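Local coordinates for uncharacterized protein MJ0327 (Methanocaldococcus jannaschii DSM 2661, PDB 2QTD), which is of uncharacterised function but, as a member of the dinitrogenase iron-molybdenum cofactor family with a ribonuclease H-like fold, may bind a metal cofactor, at residues V13-S17 / A82-V87; V57-K63 / I77-A82. One frame throughout, in Å; residues are numbered along the deposited sequence.

The two contacts illustrate how a sheet built from backbone bonds hands over to loops held by one backbone bond and a few side chains. Contact 2 lies near the centre of the chain and joins two parallel strands, with four backbone hydrogen bonds and aliphatic side chains on both faces, beside Tyr80 and Glu78 on one, Cys62 and His81 on the other. Contact 1 lies nearer the surface, where the loop after strand 5-11 meets the loop leading into helix 87-95; it has a buried isoleucine and a polar rim. Ala82 belongs to both, ending the strand pairing and starting the loop. A salt bridge, Lys63 NZ to Asp85 OD1 at 2.7 Å, also joins them.

Contact 1 (V13-S17 / A82-V87); sequences VDKIS and AEGDDV
Ile16 is the anchor by which the loop 13-17 docks on 82-87. Its backbone N donates to Asp85 O at 3.0 Å, an almost straight bond (172° at the hydrogen) that reaches the oxygen from 26° off the carbonyl plane. The same oxygen lies 3.6 Å from Ile16 CG1, so backbone and side chain settle on one peptide. CG1 sits beside the backbone N (chi1 -63°) and the chain then runs on extended, which carries CD1 in among Ala82 CB, 3.9 Å away, the Gly84 and Asp86 carbonyl oxygens, and Val87 CA. Gly84 O is buried here without a hydrogen-bonding partner. Replacing Ile16 with an alanine would probably open a gap beside Ala82 and Val87, leaving the backbone bond and the Lys15-Asp85 flank to hold the loops.

The solvent side is looser. There Lys15 and Asp85 run side by side in the same direction, and it is the lysine's CD that rests against the carboxylate, 3.9 Å from Asp85 CG. Their charged ends stay apart, with Lys15 NZ 4.6 Å from Asp85 OD1, an oxygen that instead forms a salt bridge with Lys63.

Asp86 N-caps helix 87-95 through OD1 and Lys89 N, while Ile16 and Val87 both pack on Met11 of strand 5-11, so the contact fits between that strand and the helix start.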
ATOM      1  N   VAL A  13      -8.423  -1.481 -11.255  1.00 19.78           N
ATOM      2  CA  VAL A  13      -9.410  -0.409 -11.456  1.00 24.60           C
ATOM      3  C   VAL A  13     -10.629  -0.573 -10.552  1.00 24.52           C
ATOM      4  O   VAL A  13     -11.152   0.424 -10.087  1.00 26.55           O
ATOM      5  CB  VAL A  13      -9.844  -0.200 -12.954  1.00 23.96           C
ATOM      6  CG1 VAL A  13      -8.641   0.137 -13.798  1.00 26.61           C
ATOM      7  CG2 VAL A  13     -10.623  -1.404 -13.527  1.00 23.98           C
ATOM      8  N   ASP A  14     -11.000  -1.822 -10.249  1.00 25.35           N
ATOM      9  CA  ASP A  14     -12.233  -2.165  -9.512  1.00 25.47           C
ATOM     10  C   ASP A  14     -12.054  -2.649  -8.063  1.00 26.22           C
ATOM     11  O   ASP A  14     -13.039  -2.779  -7.341  1.00 27.04           O
ATOM     12  CB  ASP A  14     -13.081  -3.179 -10.328  1.00 24.48           C
ATOM     13  CG  ASP A  14     -12.273  -4.401 -10.853  1.00 30.07           C
ATOM     14  OD1 ASP A  14     -11.020  -4.397 -10.787  1.00 30.98           O
ATOM     15  OD2 ASP A  14     -12.899  -5.348 -11.386  1.00 35.95           O
ATOM     16  N   LYS A  15     -10.812  -2.853  -7.613  1.00 24.20           N
ATOM     17  CA  LYS A  15     -10.537  -3.550  -6.351  1.00 24.13           C
ATOM     18  C   LYS A  15      -9.048  -3.523  -6.051  1.00 22.30           C
ATOM     19  O   LYS A  15      -8.249  -3.215  -6.946  1.00 18.42           O
ATOM     20  CB  LYS A  15     -11.035  -5.001  -6.440  1.00 20.22           C
ATOM     21  CG  LYS A  15     -10.480  -5.767  -7.626  1.00 24.95           C
ATOM     22  CD  LYS A  15     -10.776  -7.266  -7.522  1.00 26.53           C
ATOM     23  CE  LYS A  15      -9.984  -8.062  -8.585  1.00 34.77           C
ATOM     24  NZ  LYS A  15      -9.786  -9.485  -8.164  1.00 40.49           N
ATOM     25  N   ILE A  16      -8.687  -3.859  -4.804  1.00 22.11           N
ATOM     26  CA  ILE A  16      -7.315  -4.133  -4.427  1.00 21.06           C
ATOM     27  C   ILE A  16      -6.867  -5.309  -5.293  1.00 21.73           C
ATOM     28  O   ILE A  16      -7.632  -6.281  -5.474  1.00 15.59           O
ATOM     29  CB  ILE A  16      -7.182  -4.436  -2.899  1.00 21.55           C
ATOM     30  CG1 ILE A  16      -7.599  -3.209  -2.054  1.00 24.89           C
ATOM     31  CG2 ILE A  16      -5.717  -4.814  -2.559  1.00 17.11           C
ATOM     32  CD1 ILE A  16      -7.613  -3.447  -0.523  1.00 24.93           C
ATOM     33  N   SER A  17      -5.665  -5.214  -5.856  1.00 19.14           N
ATOM     34  CA  SER A  17      -5.167  -6.200  -6.795  1.00 22.46           C
ATOM     35  C   SER A  17      -4.720  -7.472  -6.072  1.00 21.10           C
ATOM     36  O   SER A  17      -4.508  -7.477  -4.859  1.00 20.52           O
ATOM     37  CB  SER A  17      -3.963  -5.666  -7.569  1.00 19.21           C
ATOM     38  OG  SER A  17      -2.928  -5.372  -6.634  1.00 19.14           O
ATOM     39  N   ALA A  82      -3.860  -6.869   3.070  1.00 19.93           N
ATOM     40  CA  ALA A  82      -5.251  -6.503   2.822  1.00 20.60           C
ATOM     41  C   ALA A  82      -6.209  -7.621   3.110  1.00 21.17           C
ATOM     42  O   ALA A  82      -5.871  -8.794   2.904  1.00 22.05           O
ATOM     43  CB  ALA A  82      -5.444  -6.052   1.396  1.00 21.44           C
ATOM     44  N   GLU A  83      -7.401  -7.250   3.599  1.00 24.31           N
ATOM     45  CA  GLU A  83      -8.480  -8.187   3.889  1.00 25.02           C
ATOM     46  C   GLU A  83      -9.669  -7.887   2.984  1.00 23.96           C
ATOM     47  O   GLU A  83     -10.345  -6.874   3.151  1.00 21.52           O
ATOM     48  CB  GLU A  83      -8.858  -8.067   5.360  1.00 25.37           C
ATOM     49  CG  GLU A  83      -7.630  -8.402   6.251  1.00 26.73           C
ATOM     50  CD  GLU A  83      -7.895  -8.259   7.729  1.00 27.26           C
ATOM     51  OE1 GLU A  83      -9.027  -7.932   8.143  1.00 32.16           O
ATOM     52  OE2 GLU A  83      -6.928  -8.499   8.488  1.00 41.38           O
ATOM     53  N   GLY A  84      -9.877  -8.755   2.007  1.00 22.71           N
ATOM     54  CA  GLY A  84     -10.801  -8.515   0.918  1.00 24.41           C
ATOM     55  C   GLY A  84     -10.381  -7.467  -0.099  1.00 23.32           C
ATOM     56  O   GLY A  84      -9.254  -7.018  -0.119  1.00 26.53           O
ATOM     57  N   ASP A  85     -11.351  -7.067  -0.905  1.00 24.72           N
ATOM     58  CA  ASP A  85     -11.180  -6.283  -2.162  1.00 23.15           C
ATOM     59  C   ASP A  85     -11.352  -4.764  -2.010  1.00 24.17           C
ATOM     60  O   ASP A  85     -10.992  -3.995  -2.920  1.00 24.55           O
ATOM     61  CB  ASP A  85     -12.266  -6.748  -3.187  1.00 20.28           C
ATOM     62  CG  ASP A  85     -11.954  -8.071  -3.853  1.00 19.08           C
ATOM     63  OD1 ASP A  85     -10.831  -8.598  -3.737  1.00 39.50           O
ATOM     64  OD2 ASP A  85     -12.864  -8.597  -4.533  1.00 30.86           O
ATOM     65  N   ASP A  86     -11.918  -4.313  -0.888  1.00 23.99           N
ATOM     66  CA  ASP A  86     -12.446  -2.946  -0.777  1.00 21.88           C
ATOM     67  C   ASP A  86     -11.384  -2.039  -0.139  1.00 21.82           C
ATOM     68  O   ASP A  86     -11.008  -2.214   1.021  1.00 22.51           O
ATOM     69  CB  ASP A  86     -13.758  -2.989   0.028  1.00 23.28           C
ATOM     70  CG  ASP A  86     -14.465  -1.660   0.084  1.00 25.63           C
ATOM     71  OD1 ASP A  86     -13.882  -0.657   0.496  1.00 25.04           O
ATOM     72  OD2 ASP A  86     -15.673  -1.641  -0.223  1.00 36.31           O
ATOM     73  N   VAL A  87     -10.911  -1.059  -0.922  1.00 21.57           N
ATOM     74  CA  VAL A  87      -9.869  -0.147  -0.477  1.00 23.90           C
ATOM     75  C   VAL A  87     -10.311   0.741   0.698  1.00 21.72           C
ATOM     76  O   VAL A  87      -9.534   0.978   1.615  1.00 22.59           O
ATOM     77  CB  VAL A  87      -9.279   0.678  -1.644  1.00 25.67           C
ATOM     78  CG1 VAL A  87     -10.292   1.687  -2.247  1.00 27.93           C
ATOM     79  CG2 VAL A  87      -7.986   1.363  -1.190  1.00 25.92           C
TER

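Contact 2 (V57-K63 / I77-A82)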
ATOM      1  N   VAL A  57       6.997   6.295   1.399  1.00 23.74           N
ATOM      2  CA  VAL A  57       5.761   5.939   2.107  1.00 19.71           C
ATOM      3  C   VAL A  57       6.131   5.319   3.464  1.00 20.07           C
ATOM      4  O   VAL A  57       7.270   4.860   3.683  1.00 19.04           O
ATOM      5  CB  VAL A  57       4.788   5.031   1.267  1.00 21.74           C
ATOM      6  CG1 VAL A  57       4.447   5.700  -0.088  1.00 21.11           C
ATOM      7  CG2 VAL A  57       5.335   3.588   1.089  1.00 21.55           C
ATOM      8  N   ASN A  58       5.202   5.367   4.389  1.00 20.06           N
ATOM      9  CA  ASN A  58       5.375   4.723   5.692  1.00 22.10           C
ATOM     10  C   ASN A  58       4.984   3.232   5.655  1.00 18.77           C
ATOM     11  O   ASN A  58       5.476   2.439   6.468  1.00 22.81           O
ATOM     12  CB  ASN A  58       4.573   5.448   6.783  1.00 22.74           C
ATOM     13  CG  ASN A  58       4.940   6.919   6.926  1.00 22.24           C
ATOM     14  OD1 ASN A  58       4.311   7.797   6.331  1.00 24.19           O
ATOM     15  ND2 ASN A  58       5.988   7.190   7.706  1.00 31.67           N
ATOM     16  N   ALA A  59       4.093   2.841   4.765  1.00 18.82           N
ATOM     17  CA  ALA A  59       3.467   1.528   4.817  1.00 20.52           C
ATOM     18  C   ALA A  59       2.954   1.182   3.448  1.00 17.65           C
ATOM     19  O   ALA A  59       2.671   2.109   2.640  1.00 18.87           O
ATOM     20  CB  ALA A  59       2.319   1.550   5.823  1.00 17.51           C
ATOM     21  N   ILE A  60       2.846  -0.132   3.167  1.00 18.09           N
ATOM     22  CA  ILE A  60       2.195  -0.675   1.980  1.00 18.84           C
ATOM     23  C   ILE A  60       1.036  -1.566   2.429  1.00 21.35           C
ATOM     24  O   ILE A  60       1.199  -2.282   3.419  1.00 22.43           O
ATOM     25  CB  ILE A  60       3.211  -1.483   1.105  1.00 18.89           C
ATOM     26  CG1 ILE A  60       4.197  -0.568   0.402  1.00 20.28           C
ATOM     27  CG2 ILE A  60       2.494  -2.354   0.046  1.00 20.56           C
ATOM     28  CD1 ILE A  60       5.507  -1.264  -0.140  1.00 20.43           C
ATOM     29  N   ILE A  61      -0.082  -1.551   1.695  1.00 21.36           N
ATOM     30  CA  ILE A  61      -1.208  -2.505   1.836  1.00 17.93           C
ATOM     31  C   ILE A  61      -1.278  -3.243   0.523  1.00 18.16           C
ATOM     32  O   ILE A  61      -1.382  -2.632  -0.526  1.00 19.23           O
ATOM     33  CB  ILE A  61      -2.514  -1.863   2.217  1.00 19.59           C
ATOM     34  CG1 ILE A  61      -2.401  -1.122   3.535  1.00 19.34           C
ATOM     35  CG2 ILE A  61      -3.646  -2.883   2.283  1.00 20.36           C
ATOM     36  CD1 ILE A  61      -3.682  -0.297   3.845  1.00 21.11           C
ATOM     37  N   CYS A  62      -1.162  -4.569   0.611  1.00 19.12           N
ATOM     38  CA  CYS A  62      -1.296  -5.462  -0.531  1.00 19.70           C
ATOM     39  C   CYS A  62      -1.765  -6.850  -0.071  1.00 19.61           C
ATOM     40  O   CYS A  62      -1.825  -7.132   1.097  1.00 18.88           O
ATOM     41  CB  CYS A  62       0.031  -5.567  -1.286  1.00 19.97           C
ATOM     42  SG  CYS A  62       1.388  -6.351  -0.316  1.00 21.76           S
ATOM     43  N   LYS A  63      -2.144  -7.671  -1.034  1.00 22.08           N
ATOM     44  CA  LYS A  63      -2.577  -9.030  -0.766  1.00 24.13           C
ATOM     45  C   LYS A  63      -1.429  -9.991  -0.840  1.00 25.90           C
ATOM     46  O   LYS A  63      -1.419 -10.966  -0.099  1.00 33.39           O
ATOM     47  CB  LYS A  63      -3.667  -9.449  -1.729  1.00 22.05           C
ATOM     48  CG  LYS A  63      -4.985  -8.741  -1.564  1.00 25.75           C
ATOM     49  CD  LYS A  63      -6.025  -9.400  -2.434  1.00 24.51           C
ATOM     50  CE  LYS A  63      -7.378  -8.720  -2.440  1.00 28.94           C
ATOM     51  NZ  LYS A  63      -8.355  -9.527  -3.235  1.00 30.77           N
ATOM     52  N   ILE A  77      10.013   0.038   5.222  1.00 29.82           N
ATOM     53  CA  ILE A  77       8.526   0.169   5.129  1.00 30.86           C
ATOM     54  C   ILE A  77       7.906  -1.066   5.810  1.00 29.50           C
ATOM     55  O   ILE A  77       8.425  -2.174   5.714  1.00 29.25           O
ATOM     56  CB  ILE A  77       8.075   0.283   3.614  1.00 29.28           C
ATOM     57  CG1 ILE A  77       8.772   1.468   2.928  1.00 37.18           C
ATOM     58  CG2 ILE A  77       6.540   0.421   3.367  1.00 22.65           C
ATOM     59  CD1 ILE A  77       8.350   1.676   1.503  1.00 32.36           C
ATOM     60  N   GLU A  78       6.825  -0.840   6.533  1.00 26.05           N
ATOM     61  CA  GLU A  78       5.994  -1.912   7.067  1.00 26.35           C
ATOM     62  C   GLU A  78       4.959  -2.288   6.037  1.00 22.83           C
ATOM     63  O   GLU A  78       4.346  -1.418   5.457  1.00 23.32           O
ATOM     64  CB  GLU A  78       5.324  -1.419   8.326  1.00 28.64           C
ATOM     65  CG  GLU A  78       6.363  -1.040   9.382  1.00 35.58           C
ATOM     66  CD  GLU A  78       5.734  -0.491  10.609  1.00 50.13           C
ATOM     67  OE1 GLU A  78       4.898   0.442  10.462  1.00 52.07           O
ATOM     68  OE2 GLU A  78       6.074  -0.997  11.710  1.00 51.89           O
ATOM     69  N   ILE A  79       4.762  -3.591   5.818  1.00 19.71           N
ATOM     70  CA  ILE A  79       3.939  -4.133   4.737  1.00 20.44           C
ATOM     71  C   ILE A  79       2.795  -4.885   5.392  1.00 18.17           C
ATOM     72  O   ILE A  79       3.023  -5.814   6.179  1.00 18.05           O
ATOM     73  CB  ILE A  79       4.740  -5.040   3.768  1.00 20.30           C
ATOM     74  CG1 ILE A  79       5.975  -4.261   3.244  1.00 26.02           C
ATOM     75  CG2 ILE A  79       3.857  -5.491   2.642  1.00 20.63           C
ATOM     76  CD1 ILE A  79       6.863  -5.045   2.366  1.00 22.10           C
ATOM     77  N   TYR A  80       1.573  -4.470   5.075  1.00 19.95           N
ATOM     78  CA  TYR A  80       0.367  -4.992   5.741  1.00 20.79           C
ATOM     79  C   TYR A  80      -0.475  -5.755   4.744  1.00 20.60           C
ATOM     80  O   TYR A  80      -0.523  -5.418   3.553  1.00 22.57           O
ATOM     81  CB  TYR A  80      -0.459  -3.869   6.328  1.00 20.24           C
ATOM     82  CG  TYR A  80       0.193  -3.205   7.490  1.00 19.11           C
ATOM     83  CD1 TYR A  80       0.082  -3.735   8.756  1.00 20.36           C
ATOM     84  CD2 TYR A  80       1.046  -2.128   7.288  1.00 19.52           C
ATOM     85  CE1 TYR A  80       0.713  -3.134   9.831  1.00 22.06           C
ATOM     86  CE2 TYR A  80       1.709  -1.543   8.363  1.00 21.71           C
ATOM     87  CZ  TYR A  80       1.539  -2.054   9.613  1.00 23.19           C
ATOM     88  OH  TYR A  80       2.173  -1.470  10.699  1.00 22.55           O
ATOM     89  N   HIS A  81      -1.155  -6.791   5.217  1.00 19.03           N
ATOM     90  CA  HIS A  81      -1.959  -7.649   4.363  1.00 18.12           C
ATOM     91  C   HIS A  81      -3.405  -7.157   4.284  1.00 17.78           C
ATOM     92  O   HIS A  81      -4.083  -6.985   5.308  1.00 20.56           O
ATOM     93  CB  HIS A  81      -1.952  -9.077   4.903  1.00 19.04           C
ATOM     94  CG  HIS A  81      -2.575 -10.050   3.951  1.00 18.63           C
ATOM     95  ND1 HIS A  81      -3.812 -10.615   4.178  1.00 34.09           N
ATOM     96  CD2 HIS A  81      -2.148 -10.530   2.767  1.00 28.23           C
ATOM     97  CE1 HIS A  81      -4.118 -11.408   3.162  1.00 33.28           C
ATOM     98  NE2 HIS A  81      -3.127 -11.367   2.290  1.00 23.34           N
ATOM     99  N   ALA A  82      -3.860  -6.869   3.070  1.00 19.93           N
ATOM    100  CA  ALA A  82      -5.251  -6.503   2.822  1.00 20.60           C
ATOM    101  C   ALA A  82      -6.209  -7.621   3.110  1.00 21.17           C
ATOM    102  O   ALA A  82      -5.871  -8.794   2.904  1.00 22.05           O
ATOM    103  CB  ALA A  82      -5.444  -6.052   1.396  1.00 21.44           C
TER
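A beta-alpha-beta unit, strand 59-62, helix 67-74 and strand 78-81, brings these segments together as parallel neighbours in the mixed sheet of a ribonuclease H-like fold. The strand axes pass 4.7 Å apart, with their N-to-C directions 24° from parallel. Ile60 bonds to both sides of Ile79: its N donates to Glu78 O at 3.0 Å, in the carbonyl plane, and its O accepts from Tyr80 N. Cys62 repeats the pattern around His81, giving its N-H to Tyr80 O nearly head-on, while Cys62 O accepts from Ala82 N at 2.8 Å, a donor standing 47° out of the carbonyl plane.

One face carries Ile60, Cys62, Ile79 and His81; helix 67-74 packs on it, with Phe73 touching Ile60 and Tyr70 touching Ile79. Cys62 SG, tucked between the backbone N and the carbonyl carbon (chi1 65°), lies 3.9 Å from Ile79 CG2. The His81 ring turns an edge, in plane, to Lys63 O, with NE2 3.0 Å from that oxygen. Before the strand, Ile77 lies obliquely across Val57 and Ile60: its CD1 meets Val57 CG2 at 3.6 Å and its CG2 presses on Ala59 CA and Ile60 CG1.

The opposite face carries Ala59, Ile61, Glu78 and Tyr80. Helix 87-95 packs on Ala59, Ile61 and Tyr80 through Phe94, edge-to-face with the tyrosine. Ala59 CB sits at the edge of the Tyr80 ring, 4.0 Å from CE2, and Tyr80 OH makes a weak bond to Glu78 OE1; Glu78 OE2 is salt-bridged to Lys101. Farther along, Ile61 CG2 touches Ala82 CB at 3.7 Å.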